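Local coordinates for protein putative Zn-dependent Alcohol Dehydrogenase (Rhodobacter sphaeroides, PDB 3IV6) that binds S-adenosylmethionine and, despite its name as a zinc-dependent alcohol dehydrogenase, is probably a methyltransferase-like protein with a Rossmann-type fold, at residues 15-20 / 77-82; 33-38 / 243-248. All coordinates share one frame; numbering follows the deposited sequence.

Contact 1: 15-20 / 77-82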
loop_
_atom_site.group_PDB
_atom_site.type_symbol
_atom_site.label_atom_id
_atom_site.label_comp_id
_atom_site.label_asym_id
_atom_site.label_seq_id
_atom_site.Cartn_x
_atom_site.Cartn_y
_atom_site.Cartn_z
ATOM N N GLU A 15 1.968 9.409 10.550
ATOM C CA GLU A 15 2.307 10.667 11.201
ATOM C C GLU A 15 3.729 10.642 11.736
ATOM O O GLU A 15 4.400 11.673 11.802
ATOM C CB GLU A 15 1.335 10.907 12.346
ATOM C CG GLU A 15 -0.080 10.950 11.854
ATOM C CD GLU A 15 -0.283 12.089 10.887
ATOM O OE1 GLU A 15 -0.658 11.815 9.725
ATOM O OE2 GLU A 15 -0.049 13.250 11.303
ATOM N N LEU A 16 4.168 9.447 12.107
ATOM C CA LEU A 16 5.513 9.188 12.581
ATOM C C LEU A 16 6.596 9.298 11.517
ATOM O O LEU A 16 7.740 9.634 11.839
ATOM C CB LEU A 16 5.569 7.779 13.128
ATOM C CG LEU A 16 5.894 7.678 14.602
ATOM C CD1 LEU A 16 6.272 6.248 14.848
ATOM C CD2 LEU A 16 7.040 8.612 14.939
ATOM N N ILE A 17 6.242 8.994 10.269
ATOM C CA ILE A 17 7.237 8.791 9.225
ATOM C C ILE A 17 7.386 9.989 8.302
ATOM O O ILE A 17 8.476 10.559 8.177
ATOM C CB ILE A 17 6.946 7.533 8.385
ATOM C CG1 ILE A 17 7.047 6.257 9.237
ATOM C CG2 ILE A 17 7.880 7.447 7.208
ATOM C CD1 ILE A 17 8.277 6.171 10.098
ATOM N N GLY A 18 6.300 10.398 7.667
ATOM C CA GLY A 18 6.389 11.504 6.730
ATOM C C GLY A 18 7.467 11.283 5.688
ATOM O O GLY A 18 7.850 10.164 5.384
ATOM N N ASN A 19 7.962 12.374 5.133
ATOM C CA ASN A 19 8.982 12.300 4.115
ATOM C C ASN A 19 10.193 11.392 4.401
ATOM O O ASN A 19 10.967 11.098 3.511
ATOM C CB ASN A 19 9.420 13.713 3.684
ATOM C CG ASN A 19 10.067 14.535 4.809
ATOM O OD1 ASN A 19 10.489 14.001 5.844
ATOM N ND2 ASN A 19 10.169 15.847 4.584
ATOM N N GLN A 20 10.373 10.940 5.628
ATOM C CA GLN A 20 11.487 10.041 5.911
ATOM C C GLN A 20 11.407 8.786 5.051
ATOM O O GLN A 20 12.427 8.191 4.696
ATOM C CB GLN A 20 11.502 9.636 7.383
ATOM C CG GLN A 20 11.844 10.743 8.333
ATOM C CD GLN A 20 11.820 10.273 9.757
ATOM O OE1 GLN A 20 12.776 9.670 10.243
ATOM N NE2 GLN A 20 10.717 10.534 10.439
ATOM N N GLN A 77 -2.316 12.915 7.514
ATOM C CA GLN A 77 -2.165 14.324 7.197
ATOM C C GLN A 77 -0.720 14.737 6.937
ATOM O O GLN A 77 -0.472 15.604 6.107
ATOM C CB GLN A 77 -2.725 15.191 8.301
ATOM C CG GLN A 77 -2.744 16.648 7.921
ATOM C CD GLN A 77 -3.633 16.919 6.728
ATOM O OE1 GLN A 77 -4.817 16.559 6.714
ATOM N NE2 GLN A 77 -3.073 17.572 5.722
ATOM N N ARG A 78 0.225 14.137 7.662
ATOM C CA ARG A 78 1.623 14.514 7.532
ATOM C C ARG A 78 2.164 14.095 6.166
ATOM O O ARG A 78 2.946 14.820 5.526
ATOM C CB ARG A 78 2.490 13.913 8.648
ATOM C CG ARG A 78 3.900 14.519 8.644
ATOM C CD ARG A 78 4.847 13.769 9.504
ATOM N NE ARG A 78 6.248 14.025 9.137
ATOM C CZ ARG A 78 7.312 13.612 9.841
ATOM N NH1 ARG A 78 7.140 12.927 10.971
ATOM N NH2 ARG A 78 8.549 13.877 9.410
HETATM N N MSE A 79 1.734 12.910 5.738
HETATM C CA MSE A 79 2.091 12.373 4.441
HETATM C C MSE A 79 1.661 13.302 3.338
HETATM O O MSE A 79 2.495 13.735 2.545
HETATM C CB MSE A 79 1.537 10.968 4.263
HETATM C CG MSE A 79 2.466 9.946 4.901
HETATM SE SE MSE A 79 4.275 9.925 4.068
HETATM C CE MSE A 79 4.925 8.382 5.083
ATOM N N CYS A 80 0.381 13.660 3.324
ATOM C CA CYS A 80 -0.101 14.702 2.406
ATOM C C CYS A 80 0.705 15.991 2.476
ATOM O O CYS A 80 0.987 16.612 1.451
ATOM C CB CYS A 80 -1.591 15.024 2.608
ATOM S SG CYS A 80 -2.712 13.601 2.465
ATOM N N ASP A 81 1.086 16.392 3.680
ATOM C CA ASP A 81 1.668 17.718 3.860
ATOM C C ASP A 81 3.094 17.747 3.350
ATOM O O ASP A 81 3.470 18.672 2.619
ATOM C CB ASP A 81 1.566 18.180 5.325
ATOM C CG ASP A 81 0.152 18.665 5.710
ATOM O OD1 ASP A 81 -0.690 18.842 4.807
ATOM O OD2 ASP A 81 -0.108 18.882 6.920
ATOM N N ASP A 82 3.860 16.717 3.708
ATOM C CA ASP A 82 5.255 16.572 3.280
ATOM C C ASP A 82 5.369 16.380 1.767
ATOM O O ASP A 82 6.343 16.823 1.124
ATOM C CB ASP A 82 5.914 15.384 3.988
ATOM C CG ASP A 82 6.283 15.687 5.443
ATOM O OD1 ASP A 82 6.031 16.829 5.888
ATOM O OD2 ASP A 82 6.824 14.777 6.133
HETATM O O HOH W 1 8.985 17.171 2.040
#
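D82 OD2 draws the loop onto helix 77-86. D82 OD2 accepts the backbone N-H of N19 on its anti lone pair, nearly straight, with N19 N at 2.8 Å. R78 NE, one turn back, meets D82 OD2 from above the carboxylate plane in a salt bridge of 3.1 Å. R78 has CG anti to its backbone N and runs extended to NE. R78 NH1 hydrogen-bonds E15 O at 3.1 Å, near the guanidinium plane, while I17 O and G18 CA lie over one face. E15 bends at chi2 (-62°), so E15 OE1 takes the backbone N-H of R78 on its syn lone pair, with R78 N at 3.2 Å; S76 OG also bonds OE1. Helix 77-86 follows strand 69-74 of the sheet, whose 3-2-1-4-5-7-6 order is that of class I methyltransferases, and M79, a selenomethionine, lines the S-adenosylmethionine pocket. G18 has positive phi, and a side chain there would clash with R78 NE and D82 OD2. M79 CE packs on I17 CG2 at 3.8 Å and also lies by G18 O. The N19 amide stacks on the D82 carboxylate, their planes 27° apart, and a water links N19 ND2 to D82 O. L16 and I17 also touch helix 201-210.

Contact 2: 33-38 / 243-248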
loop_
_atom_site.group_PDB
_atom_site.type_symbol
_atom_site.label_atom_id
_atom_site.label_comp_id
_atom_site.label_asym_id
_atom_site.label_seq_id
_atom_site.Cartn_x
_atom_site.Cartn_y
_atom_site.Cartn_z
ATOM N N ASP A 33 13.328 3.269 -10.701
ATOM C CA ASP A 33 12.999 3.987 -11.936
ATOM C C ASP A 33 12.236 3.075 -12.926
ATOM O O ASP A 33 11.129 3.412 -13.371
ATOM C CB ASP A 33 14.239 4.586 -12.602
ATOM C CG ASP A 33 14.881 5.713 -11.786
ATOM O OD1 ASP A 33 14.324 6.131 -10.737
ATOM O OD2 ASP A 33 15.967 6.173 -12.215
ATOM N N ARG A 34 12.803 1.909 -13.228
ATOM C CA ARG A 34 12.181 1.008 -14.166
ATOM C C ARG A 34 10.737 0.703 -13.825
ATOM O O ARG A 34 9.853 0.603 -14.730
ATOM C CB ARG A 34 12.948 -0.305 -14.195
ATOM C CG ARG A 34 13.420 -0.659 -15.553
ATOM C CD ARG A 34 14.683 0.157 -15.912
ATOM N NE ARG A 34 14.525 0.747 -17.226
ATOM C CZ ARG A 34 15.518 1.247 -17.933
ATOM N NH1 ARG A 34 15.269 1.779 -19.117
ATOM N NH2 ARG A 34 16.747 1.201 -17.453
ATOM N N GLU A 35 10.516 0.506 -12.519
ATOM C CA GLU A 35 9.207 0.106 -12.024
ATOM C C GLU A 35 8.180 1.249 -12.072
ATOM O O GLU A 35 7.007 1.015 -12.360
ATOM C CB GLU A 35 9.342 -0.475 -10.633
ATOM C CG GLU A 35 10.055 -1.787 -10.644
ATOM C CD GLU A 35 10.331 -2.336 -9.268
ATOM O OE1 GLU A 35 10.437 -1.555 -8.285
ATOM O OE2 GLU A 35 10.456 -3.571 -9.193
ATOM N N ASN A 36 8.625 2.474 -11.783
ATOM C CA ASN A 36 7.803 3.645 -12.019
ATOM C C ASN A 36 7.282 3.628 -13.461
ATOM O O ASN A 36 6.085 3.777 -13.706
ATOM C CB ASN A 36 8.587 4.935 -11.761
ATOM C CG ASN A 36 8.821 5.204 -10.276
ATOM O OD1 ASN A 36 8.185 4.613 -9.410
ATOM N ND2 ASN A 36 9.729 6.104 -9.986
ATOM N N ASP A 37 8.192 3.396 -14.406
ATOM C CA ASP A 37 7.854 3.249 -15.809
ATOM C C ASP A 37 6.825 2.140 -16.120
ATOM O O ASP A 37 5.889 2.347 -16.895
ATOM C CB ASP A 37 9.134 3.078 -16.613
ATOM C CG ASP A 37 9.991 4.327 -16.599
ATOM O OD1 ASP A 37 9.520 5.362 -16.056
ATOM O OD2 ASP A 37 11.135 4.285 -17.120
ATOM N N ILE A 38 6.985 0.970 -15.528
ATOM C CA ILE A 38 6.028 -0.099 -15.751
ATOM C C ILE A 38 4.626 0.233 -15.228
ATOM O O ILE A 38 3.624 -0.155 -15.819
ATOM C CB ILE A 38 6.536 -1.395 -15.115
ATOM C CG1 ILE A 38 7.770 -1.887 -15.860
ATOM C CG2 ILE A 38 5.445 -2.468 -15.054
ATOM C CD1 ILE A 38 8.616 -2.861 -15.052
ATOM N N VAL A 243 2.420 -9.177 -13.415
ATOM C CA VAL A 243 3.814 -9.258 -13.793
ATOM C C VAL A 243 4.810 -9.197 -12.616
ATOM O O VAL A 243 4.703 -8.339 -11.759
ATOM C CB VAL A 243 4.100 -8.130 -14.778
ATOM C CG1 VAL A 243 5.523 -8.199 -15.267
ATOM C CG2 VAL A 243 3.150 -8.274 -15.897
ATOM N N GLU A 244 5.765 -10.122 -12.603
ATOM C CA GLU A 244 6.805 -10.134 -11.581
ATOM C C GLU A 244 7.814 -9.014 -11.807
ATOM O O GLU A 244 8.471 -8.959 -12.847
ATOM C CB GLU A 244 7.517 -11.488 -11.558
ATOM C CG GLU A 244 8.191 -11.858 -12.870
ATOM C CD GLU A 244 8.946 -13.169 -12.787
ATOM O OE1 GLU A 244 9.028 -13.875 -13.815
ATOM O OE2 GLU A 244 9.458 -13.494 -11.695
ATOM N N LEU A 245 7.933 -8.124 -10.827
ATOM C CA LEU A 245 8.673 -6.881 -11.007
ATOM C C LEU A 245 10.177 -7.115 -10.907
ATOM O O LEU A 245 10.632 -7.977 -10.157
ATOM C CB LEU A 245 8.233 -5.842 -9.974
ATOM C CG LEU A 245 6.865 -5.195 -10.203
ATOM C CD1 LEU A 245 6.586 -4.139 -9.145
ATOM C CD2 LEU A 245 6.781 -4.597 -11.600
ATOM N N PRO A 246 10.943 -6.340 -11.669
ATOM C CA PRO A 246 12.375 -6.606 -11.845
ATOM C C PRO A 246 13.150 -6.409 -10.547
ATOM O O PRO A 246 13.884 -7.304 -10.125
ATOM C CB PRO A 246 12.797 -5.556 -12.873
ATOM C CG PRO A 246 11.842 -4.434 -12.670
ATOM C CD PRO A 246 10.534 -5.070 -12.294
ATOM N N ASP A 247 12.985 -5.247 -9.924
ATOM C CA ASP A 247 13.876 -4.819 -8.853
ATOM C C ASP A 247 13.336 -5.226 -7.487
ATOM O O ASP A 247 14.050 -5.816 -6.676
ATOM C CB ASP A 247 14.086 -3.303 -8.904
ATOM C CG ASP A 247 14.760 -2.852 -10.184
ATOM O OD1 ASP A 247 14.403 -1.769 -10.696
ATOM O OD2 ASP A 247 15.647 -3.579 -10.680
ATOM N N ALA A 248 12.069 -4.909 -7.239
ATOM C CA ALA A 248 11.471 -5.114 -5.925
ATOM C C ALA A 248 11.482 -6.590 -5.540
ATOM O O ALA A 248 11.712 -7.459 -6.380
ATOM C CB ALA A 248 10.053 -4.567 -5.897
#
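E35 points from helix 33-39 into the turn that joins the last two, antiparallel strands of the sheet, a hairpin as in class I methyltransferase folds. Its CG is anti to the carbonyl carbon, and the chain is extended beyond it (chi2 174°), so the carboxylate is carried straight to the turn backbone. OE2 accepts two consecutive N-H groups. A248 N meets E35 OE2 on the syn lone pair at 2.9 Å, almost straight. D247 N sits 3.1 Å from E35 OE2, above the carboxylate plane and at a more bent angle. The other oxygen, OE1, is bonded by S32 N just before the helix, so both ends of this buried carboxylate are held. The donors would probably favour the charged form, while D247 OD1, 4.6 Å from E35 OE2, would tend to oppose it. An alanine here would remove both bonds to the turn and would probably leave the N-H groups of D247 and A248 poorly satisfied. The E35 chain and the P246 ring slide past each other in opposite directions, with E35 CG 3.7 Å from P246 CD. I38 meets the same proline tip to tip, I38 CD1 to P246 CD at 4.0 Å. The D247 carboxylate is turned 51° from that of E35, and its OD1 bonds S32 OG. I38 and L245 both touch L253 of strand 251-258, beside outermost strand 237-244, while N36 packs on helix 57-65.

How the contacts relate
From the N terminus, the chain passes first through 15-20, then 33-38, then 77-82, and lastly 243-248. The two contacts therefore cross. Contact 1 closes a loop of 56 residues that takes in strands 48-52 and 69-74 and helix 57-65. Contact 2 closes a far longer one of 204 residues, which spans most of the sheet. Contact 1 fastens the N-terminal region to the helix after strand 69-74. Contact 2 fastens helix 33-39 to the turn between the antiparallel strands 237-244 and 251-258. Their centres lie 25 Å apart and they do not touch. Contact 1 borders the S-adenosylmethionine pocket, whereas contact 2 lies away from the annotated binding residues.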